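Local coordinates for thioesterase superfamily protein (PDB 2GF6) that probably hydrolyses fatty acyl-CoA thioesters as a putative thioesterase of the 4-hydroxybenzoyl-CoA thioesterase family and is seen with coenzyme A bound, at the interface of chains A and B. Residues are numbered along the deposited sequence; one frame, centred on the assembly and turned at random. Chains: chain A/B, Conserved hypothetical protein.

The interface of chains A and B. Residues chain A 26-27, 30, 33, 67; chain B 26-27, 30, 33.
One face of the A:Tyr26 ring carries the B:Tyr26 phenol, the two rings stacked with centroids 4.5 Å apart and planes only 9° from parallel; the opposite face receives the rim of the B:Phe33 ring, edge-to-face at 89°. At its edge, in plane, lies the backbone carbonyl O of B:Tyr26. This packing joins the N-terminal ends of the long helices (26-45 in A, 26-44 in B) of two 4-hydroxybenzoyl-CoA thioesterase (hot-dog) subunits across a two-fold axis; the structure alone does not show that this pairing is the one used in solution. Both Tyr26 rings are swung anti to the backbone N (chi1 -172° in A), and the side chains cross obliquely, the overlap falling on the CE2, CZ and hydroxyl side, with A:Tyr26 CZ 3.5 Å from B:Tyr26 CZ. At the base of the side chain, CB of A:Tyr26 lies over the B:Tyr30 face, 3.8 Å from the ring centroid in a CH-pi contact, the two side chains running antiparallel, and B:Tyr26 CB does the same over A:Tyr30. Further along the axis the two methyls lie beside each other, A:Ala27 CB 3.8 Å from B:Ala27 CB. Polar links run through water rather than directly. Water 1 bridges the B:Tyr26 phenol OH (2.6 Å) to the A:Tyr26 carbonyl O (2.7 Å) and also meets the A:Tyr67 OH, while water 3 joins A:Tyr26 N to the B:Tyr30 phenol OH, 2.8 Å from that water. An alanine in place of A:Tyr26 would remove the ring between B:Tyr26 and B:Phe33, and would probably loosen the packing at the axis.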
# COMPACT_ATOMS: atom_id res chain seq x y z
N TYR A 26 -5.08 -7.89 3.25
CA TYR A 26 -4.12 -8.79 2.63
C TYR A 26 -2.69 -8.36 2.71
O TYR A 26 -1.82 -9.22 2.95
CB TYR A 26 -4.46 -8.90 1.15
CG TYR A 26 -3.73 -9.93 0.30
CD1 TYR A 26 -4.12 -11.26 0.30
CD2 TYR A 26 -2.76 -9.54 -0.60
CE1 TYR A 26 -3.53 -12.19 -0.50
CE2 TYR A 26 -2.14 -10.49 -1.45
CZ TYR A 26 -2.54 -11.81 -1.38
OH TYR A 26 -2.00 -12.77 -2.18
N ALA A 27 -2.41 -7.09 2.45
CA ALA A 27 -1.02 -6.61 2.34
C ALA A 27 -0.46 -6.46 3.72
O ALA A 27 0.74 -6.50 3.92
CB ALA A 27 -0.96 -5.24 1.60
N TYR A 30 1.61 -9.40 4.72
CA TYR A 30 2.92 -9.29 4.07
C TYR A 30 3.81 -8.36 4.84
O TYR A 30 5.01 -8.58 4.93
CB TYR A 30 2.74 -8.77 2.64
CG TYR A 30 4.02 -8.51 1.81
CD1 TYR A 30 4.66 -9.54 1.14
CD2 TYR A 30 4.55 -7.24 1.69
CE1 TYR A 30 5.81 -9.31 0.39
CE2 TYR A 30 5.69 -6.99 0.97
CZ TYR A 30 6.32 -8.02 0.31
OH TYR A 30 7.46 -7.77 -0.48
N PHE A 33 4.96 -10.60 7.85
CA PHE A 33 5.82 -11.76 7.66
C PHE A 33 7.17 -11.34 7.04
O PHE A 33 8.23 -11.89 7.42
CB PHE A 33 5.07 -12.93 6.98
CG PHE A 33 4.71 -12.74 5.53
CD1 PHE A 33 5.68 -12.52 4.55
CD2 PHE A 33 3.40 -12.94 5.11
CE1 PHE A 33 5.33 -12.41 3.20
CE2 PHE A 33 3.06 -12.84 3.76
CZ PHE A 33 4.03 -12.58 2.81
N TYR A 67 -6.73 -17.56 7.21
CA TYR A 67 -7.05 -16.51 8.14
C TYR A 67 -8.16 -17.00 9.04
O TYR A 67 -9.33 -16.96 8.67
CB TYR A 67 -7.49 -15.27 7.38
CG TYR A 67 -6.53 -14.87 6.27
CD1 TYR A 67 -6.65 -15.41 5.00
CD2 TYR A 67 -5.51 -13.96 6.50
CE1 TYR A 67 -5.78 -15.06 3.98
CE2 TYR A 67 -4.61 -13.60 5.47
CZ TYR A 67 -4.76 -14.14 4.22
OH TYR A 67 -3.89 -13.80 3.19
N TYR B 26 3.69 -8.21 -3.99
CA TYR B 26 2.63 -9.06 -3.43
C TYR B 26 1.27 -8.36 -3.43
O TYR B 26 0.26 -9.00 -3.74
CB TYR B 26 3.05 -9.43 -1.99
CG TYR B 26 2.14 -10.38 -1.18
CD1 TYR B 26 2.26 -11.76 -1.30
CD2 TYR B 26 1.20 -9.88 -0.29
CE1 TYR B 26 1.44 -12.62 -0.59
CE2 TYR B 26 0.37 -10.73 0.44
CZ TYR B 26 0.48 -12.09 0.29
OH TYR B 26 -0.34 -12.91 1.04
N ALA B 27 1.23 -7.09 -3.08
CA ALA B 27 -0.06 -6.36 -2.93
C ALA B 27 -0.60 -5.93 -4.28
O ALA B 27 -1.79 -5.64 -4.44
CB ALA B 27 0.12 -5.15 -2.08
N TYR B 30 -3.06 -8.48 -5.56
CA TYR B 30 -4.37 -8.29 -4.88
C TYR B 30 -5.25 -7.18 -5.46
O TYR B 30 -6.49 -7.25 -5.46
CB TYR B 30 -4.10 -8.05 -3.40
CG TYR B 30 -5.28 -7.65 -2.56
CD1 TYR B 30 -6.20 -8.60 -2.11
CD2 TYR B 30 -5.45 -6.33 -2.17
CE1 TYR B 30 -7.29 -8.23 -1.32
CE2 TYR B 30 -6.58 -5.95 -1.37
CZ TYR B 30 -7.48 -6.91 -0.94
OH TYR B 30 -8.57 -6.55 -0.12
N PHE B 33 -6.45 -8.93 -8.72
CA PHE B 33 -7.49 -9.93 -8.49
C PHE B 33 -8.68 -9.34 -7.73
O PHE B 33 -9.85 -9.75 -7.96
CB PHE B 33 -6.91 -11.27 -7.97
CG PHE B 33 -6.56 -11.32 -6.51
CD1 PHE B 33 -7.52 -11.11 -5.51
CD2 PHE B 33 -5.26 -11.70 -6.13
CE1 PHE B 33 -7.19 -11.20 -4.16
CE2 PHE B 33 -4.93 -11.80 -4.81
CZ PHE B 33 -5.89 -11.57 -3.80
O HOH W 1 -1.75 -11.87 2.90
O HOH W 2 6.30 -8.70 -2.93
O HOH W 3 -8.02 -7.85 2.30